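Local coordinates for bacteriocin immunity protein (Pseudomonas aeruginosa, PDB 6W0V) that probably protects its producer by binding and neutralising the nuclease domain of its cognate toxin, pyocin S8, at residues S14-L19 with E62-R67; R22-E27 with D31-A36. The protein carries 1 engineered substitution. One frame throughout, in Å; residues are numbered along the deposited sequence.

In the fold
Interaction 1 lies near the middle of the chain and joins helix 9-21 to helix 61-74, the first and last helices of this small all-helical immunity protein. Interaction 2 lies further out, where the loop after helix 9-21 leads into helix 27-41 and folds back against it; the two centres are about 13 Å apart. Along the chain, interaction 2 is nested within the span closed by interaction 1. Helix 9-21 connects them, since L19 reaches V33 and V34 on helix 27-41. Through L19, on the same helix as I16, the packing around interaction 1 continues to interaction 2, whose outer side meets the pyocin S8 chain with F24, E27 and D31.

Interaction 1: residues S14-L19 with E62-R67; sequences SLISEL and EGVLKR
I16 on helix 9-21 and V64 on helix 61-74 mark the closest approach of the two backbones, with I16 CA and V64 CA 7.1 Å apart. No hydrogen bond crosses between the segments, and the contact is wholly apolar and buried. I16 alone supplies the helix 9-21 side of the contact, through both branches. The shorter branch, CG2, is anti to the backbone N and presses on the branch point of V64, with I16 CG2 3.5 Å from V64 CB. The longer branch is extended (chi2 165°) and carries CD1 onward into the notch between V64 and L65. There I16 CD1 lies 3.8 Å from L65 CA and also touches V64 CG1 and L65 CB. The isoleucine and the valine slide alongside each other in opposite senses, while L65 adds its CB and the methyl CD1 beside the end of I16. V64 CG1 touches both branches of I16, since it also comes within 3.7 Å of I16 CG2. Behind this interface, R67 lays one face of its guanidinium over G63 O and V64 N of its own helix; the absence of a side chain on G63 lets it lie so close, and the carbonyls of E58 and I49 bind its NH1 and NH2. Around the contact, P61 packs against I16 at the start of helix 61-74, F20 and F13 of helix 9-21 extend it beside V64 and L65, and L19 turns to helix 27-41, so that helix 9-21 packs against both.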
loop_
_atom_site.group_PDB
_atom_site.type_symbol
_atom_site.label_atom_id
_atom_site.label_comp_id
_atom_site.label_asym_id
_atom_site.label_seq_id
_atom_site.Cartn_x
_atom_site.Cartn_y
_atom_site.Cartn_z
ATOM N N SER B 14 -3.582 1.253 -19.767
ATOM C CA SER B 14 -2.207 1.778 -19.590
ATOM C C SER B 14 -2.031 2.225 -18.139
ATOM O O SER B 14 -1.015 1.834 -17.542
ATOM C CB SER B 14 -1.928 2.892 -20.543
ATOM O OG SER B 14 -0.561 3.262 -20.499
ATOM N N LEU B 15 -2.990 2.993 -17.598
ATOM C CA LEU B 15 -2.945 3.463 -16.187
ATOM C C LEU B 15 -2.812 2.250 -15.277
ATOM O O LEU B 15 -1.930 2.239 -14.407
ATOM C CB LEU B 15 -4.215 4.221 -15.799
ATOM C CG LEU B 15 -4.345 5.651 -16.304
ATOM C CD1 LEU B 15 -5.698 6.210 -15.899
ATOM C CD2 LEU B 15 -3.214 6.522 -15.775
ATOM N N ILE B 16 -3.692 1.273 -15.455
ATOM C CA ILE B 16 -3.718 0.082 -14.576
ATOM C C ILE B 16 -2.370 -0.614 -14.708
ATOM O O ILE B 16 -1.816 -1.022 -13.689
ATOM C CB ILE B 16 -4.865 -0.857 -14.954
ATOM C CG1 ILE B 16 -6.221 -0.165 -14.820
ATOM C CG2 ILE B 16 -4.782 -2.117 -14.119
ATOM C CD1 ILE B 16 -7.342 -0.901 -15.512
ATOM N N SER B 17 -1.915 -0.785 -15.947
ATOM C CA SER B 17 -0.658 -1.497 -16.257
ATOM C C SER B 17 0.485 -0.838 -15.486
ATOM O O SER B 17 1.303 -1.566 -14.935
ATOM C CB SER B 17 -0.387 -1.499 -17.718
ATOM O OG SER B 17 0.829 -2.177 -17.985
ATOM N N GLU B 18 0.494 0.490 -15.425
ATOM C CA GLU B 18 1.537 1.249 -14.695
ATOM C C GLU B 18 1.673 0.682 -13.283
ATOM O O GLU B 18 2.794 0.489 -12.840
ATOM C CB GLU B 18 1.198 2.732 -14.614
ATOM C CG GLU B 18 1.289 3.436 -15.946
ATOM C CD GLU B 18 1.159 4.941 -15.856
ATOM O OE1 GLU B 18 1.803 5.526 -14.978
ATOM O OE2 GLU B 18 0.419 5.518 -16.663
ATOM N N LEU B 19 0.559 0.425 -12.605
ATOM C CA LEU B 19 0.603 -0.035 -11.195
ATOM C C LEU B 19 1.318 -1.381 -11.095
ATOM O O LEU B 19 1.956 -1.624 -10.074
ATOM C CB LEU B 19 -0.809 -0.096 -10.625
ATOM C CG LEU B 19 -1.539 1.241 -10.608
ATOM C CD1 LEU B 19 -2.927 1.082 -10.030
ATOM C CD2 LEU B 19 -0.746 2.280 -9.824
ATOM N N GLU B 62 -5.143 -6.697 -16.799
ATOM C CA GLU B 62 -6.321 -7.236 -17.517
ATOM C C GLU B 62 -7.428 -7.572 -16.516
ATOM O O GLU B 62 -8.574 -7.243 -16.800
ATOM C CB GLU B 62 -5.947 -8.461 -18.342
ATOM C CG GLU B 62 -4.996 -8.121 -19.461
ATOM C CD GLU B 62 -3.531 -8.132 -19.085
ATOM O OE1 GLU B 62 -2.710 -7.845 -19.969
ATOM O OE2 GLU B 62 -3.219 -8.433 -17.910
ATOM N N GLY B 63 -7.087 -8.200 -15.385
ATOM C CA GLY B 63 -8.071 -8.562 -14.349
ATOM C C GLY B 63 -8.697 -7.311 -13.787
ATOM O O GLY B 63 -9.896 -7.228 -13.632
ATOM N N VAL B 64 -7.870 -6.327 -13.480
ATOM C CA VAL B 64 -8.402 -5.057 -12.929
ATOM C C VAL B 64 -9.355 -4.461 -13.957
ATOM O O VAL B 64 -10.446 -4.056 -13.589
ATOM C CB VAL B 64 -7.283 -4.063 -12.611
ATOM C CG1 VAL B 64 -7.868 -2.713 -12.230
ATOM C CG2 VAL B 64 -6.345 -4.594 -11.537
ATOM N N LEU B 65 -8.910 -4.389 -15.209
ATOM C CA LEU B 65 -9.717 -3.772 -16.278
ATOM C C LEU B 65 -11.024 -4.547 -16.381
ATOM O O LEU B 65 -12.072 -3.909 -16.415
ATOM C CB LEU B 65 -8.943 -3.808 -17.588
ATOM C CG LEU B 65 -9.680 -3.177 -18.761
ATOM C CD1 LEU B 65 -9.762 -1.666 -18.610
ATOM C CD2 LEU B 65 -9.004 -3.564 -20.065
ATOM N N LYS B 66 -10.944 -5.877 -16.388
ATOM C CA LYS B 66 -12.154 -6.727 -16.437
ATOM C C LYS B 66 -13.057 -6.405 -15.249
ATOM O O LYS B 66 -14.247 -6.211 -15.419
ATOM C CB LYS B 66 -11.787 -8.206 -16.384
ATOM C CG LYS B 66 -12.990 -9.117 -16.552
ATOM C CD LYS B 66 -12.724 -10.564 -16.267
ATOM C CE LYS B 66 -12.896 -10.913 -14.807
ATOM N NZ LYS B 66 -12.945 -12.379 -14.594
ATOM N N ARG B 67 -12.506 -6.369 -14.043
ATOM C CA ARG B 67 -13.353 -6.166 -12.848
ATOM C C ARG B 67 -14.051 -4.812 -12.966
ATOM O O ARG B 67 -15.238 -4.712 -12.609
ATOM C CB ARG B 67 -12.503 -6.311 -11.592
ATOM C CG ARG B 67 -12.075 -7.750 -11.364
ATOM C CD ARG B 67 -11.467 -7.911 -9.998
ATOM N NE ARG B 67 -10.153 -7.321 -9.858
ATOM C CZ ARG B 67 -9.021 -7.863 -10.294
ATOM N NH1 ARG B 67 -9.030 -8.996 -10.969
ATOM N NH2 ARG B 67 -7.865 -7.279 -10.046
#

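Interaction 2: residues R22-E27 with D31-A36; sequences RSFSSE and DVVVYA
F24, in the loop after helix 9-21, brings its ring up to V33 of helix 27-41, the two side chains crossing at about a right angle. Its CB points toward helix 27-41, and a chi1 of -69° places CG beside the backbone N and anti to the carbonyl carbon. F24 CE2 lies 3.6 Å from E18 O of helix 9-21. Further round, F24 CE1 meets V33 CG2 at 3.6 Å, and the tip atom F24 CZ is 3.8 Å from the same methyl. R22 CD lies over one face of the F24 ring near the rim, 3.3 Å above the plane, and F24 CE1 in turn sits over a face of the R22 guanidinium, which pairs with E18 and E29.

The polar half of the contact is centred on E27 O. D31 N donates to E27 O at 2.8 Å, with an N-H...O angle of 153°, the i to i+4 bond of the first helical turn. A water donates one hydrogen to E27 O (2.6 Å), as that atom's second bond, and the other to D31 OD1 (2.7 Å), so it bridges backbone and carboxylate. D31 OD1 also forms a salt bridge with K93 of the pyocin S8 chain, which probably offsets the nearness of the E27 carboxylate. E27 OE1 bonds to S79 of that chain, and its L78 packs on F24. S26 completes the setting as the N-cap residue, its OG accepting from E29 N: a serine-capped helix start with an aromatic folded back on the helix, here forming part of the toxin-binding surface of the immunity protein.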
loop_
_atom_site.group_PDB
_atom_site.type_symbol
_atom_site.label_atom_id
_atom_site.label_comp_id
_atom_site.label_asym_id
_atom_site.label_seq_id
_atom_site.Cartn_x
_atom_site.Cartn_y
_atom_site.Cartn_z
ATOM N N ARG B 22 5.212 -0.233 -13.660
ATOM C CA ARG B 22 5.978 1.040 -13.591
ATOM C C ARG B 22 6.527 1.185 -12.173
ATOM O O ARG B 22 5.840 0.781 -11.219
ATOM C CB ARG B 22 5.119 2.249 -13.978
ATOM C CG ARG B 22 5.596 3.588 -13.429
ATOM C CD ARG B 22 4.726 4.730 -13.925
ATOM N NE ARG B 22 5.278 6.045 -13.621
ATOM C CZ ARG B 22 4.640 7.208 -13.781
ATOM N NH1 ARG B 22 3.394 7.252 -14.227
ATOM N NH2 ARG B 22 5.259 8.336 -13.479
ATOM N N SER B 23 7.725 1.742 -12.049
ATOM C CA SER B 23 8.268 2.189 -10.748
ATOM C C SER B 23 7.890 3.653 -10.537
ATOM O O SER B 23 8.287 4.518 -11.350
ATOM C CB SER B 23 9.738 1.958 -10.642
ATOM O OG SER B 23 9.983 0.592 -10.372
ATOM N N PHE B 24 7.142 3.911 -9.479
ATOM C CA PHE B 24 6.732 5.277 -9.104
ATOM C C PHE B 24 7.795 5.856 -8.191
ATOM O O PHE B 24 8.277 5.137 -7.306
ATOM C CB PHE B 24 5.356 5.245 -8.463
ATOM C CG PHE B 24 4.301 4.905 -9.471
ATOM C CD1 PHE B 24 3.785 5.898 -10.279
ATOM C CD2 PHE B 24 3.886 3.599 -9.647
ATOM C CE1 PHE B 24 2.815 5.601 -11.214
ATOM C CE2 PHE B 24 2.918 3.304 -10.590
ATOM C CZ PHE B 24 2.397 4.305 -11.374
ATOM N N SER B 25 8.136 7.113 -8.443
ATOM C CA SER B 25 9.177 7.852 -7.692
ATOM C C SER B 25 8.660 8.229 -6.307
ATOM O O SER B 25 9.472 8.594 -5.469
ATOM C CB SER B 25 9.628 9.062 -8.444
ATOM O OG SER B 25 8.551 9.964 -8.633
ATOM N N SER B 26 7.358 8.186 -6.083
ATOM C CA SER B 26 6.777 8.595 -4.787
ATOM C C SER B 26 5.408 7.973 -4.633
ATOM O O SER B 26 4.792 7.578 -5.644
ATOM C CB SER B 26 6.682 10.088 -4.681
ATOM O OG SER B 26 5.713 10.564 -5.608
ATOM N N GLU B 27 4.918 7.937 -3.414
ATOM C CA GLU B 27 3.538 7.486 -3.161
ATOM C C GLU B 27 2.585 8.443 -3.850
ATOM O O GLU B 27 1.607 7.982 -4.398
ATOM C CB GLU B 27 3.300 7.398 -1.669
ATOM C CG GLU B 27 4.067 6.252 -1.083
ATOM C CD GLU B 27 3.763 6.039 0.372
ATOM O OE1 GLU B 27 4.332 5.099 0.933
ATOM O OE2 GLU B 27 2.966 6.824 0.921
ATOM N N ASP B 31 -0.284 7.443 -6.410
ATOM C CA ASP B 31 -1.675 7.728 -5.999
ATOM C C ASP B 31 -2.420 8.377 -7.153
ATOM O O ASP B 31 -3.612 8.099 -7.306
ATOM C CB ASP B 31 -1.719 8.667 -4.802
ATOM C CG ASP B 31 -1.612 7.940 -3.487
ATOM O OD1 ASP B 31 -1.571 6.700 -3.515
ATOM O OD2 ASP B 31 -1.579 8.633 -2.455
ATOM N N VAL B 32 -1.748 9.230 -7.914
ATOM C CA VAL B 32 -2.414 9.927 -9.044
ATOM C C VAL B 32 -2.976 8.837 -9.944
ATOM O O VAL B 32 -4.127 8.959 -10.340
ATOM C CB VAL B 32 -1.451 10.852 -9.802
ATOM C CG1 VAL B 32 -2.059 11.323 -11.114
ATOM C CG2 VAL B 32 -1.039 12.034 -8.947
ATOM N N VAL B 33 -2.179 7.813 -10.224
ATOM C CA VAL B 33 -2.599 6.731 -11.155
ATOM C C VAL B 33 -3.690 5.930 -10.461
ATOM O O VAL B 33 -4.752 5.700 -11.046
ATOM C CB VAL B 33 -1.398 5.867 -11.559
ATOM C CG1 VAL B 33 -1.831 4.640 -12.339
ATOM C CG2 VAL B 33 -0.396 6.683 -12.348
ATOM N N VAL B 34 -3.449 5.500 -9.241
ATOM C CA VAL B 34 -4.426 4.654 -8.519
ATOM C C VAL B 34 -5.769 5.364 -8.528
ATOM O O VAL B 34 -6.769 4.748 -8.869
ATOM C CB VAL B 34 -3.977 4.361 -7.083
ATOM C CG1 VAL B 34 -5.121 3.779 -6.264
ATOM C CG2 VAL B 34 -2.765 3.450 -7.071
ATOM N N TYR B 35 -5.793 6.630 -8.154
ATOM C CA TYR B 35 -7.070 7.353 -7.994
ATOM C C TYR B 35 -7.644 7.724 -9.348
ATOM O O TYR B 35 -8.865 7.792 -9.425
ATOM C CB TYR B 35 -6.915 8.504 -7.013
ATOM C CG TYR B 35 -6.993 7.883 -5.654
ATOM C CD1 TYR B 35 -8.219 7.488 -5.148
ATOM C CD2 TYR B 35 -5.853 7.474 -5.002
ATOM C CE1 TYR B 35 -8.312 6.819 -3.941
ATOM C CE2 TYR B 35 -5.924 6.819 -3.786
ATOM C CZ TYR B 35 -7.158 6.494 -3.251
ATOM O OH TYR B 35 -7.257 5.835 -2.060
ATOM N N ALA B 36 -6.812 7.924 -10.361
ATOM C CA ALA B 36 -7.330 8.153 -11.723
ATOM C C ALA B 36 -8.176 6.925 -12.044
ATOM O O ALA B 36 -9.307 7.069 -12.542
ATOM C CB ALA B 36 -6.227 8.364 -12.721
HETATM O O HOH W 1 0.840 5.585 -3.584
#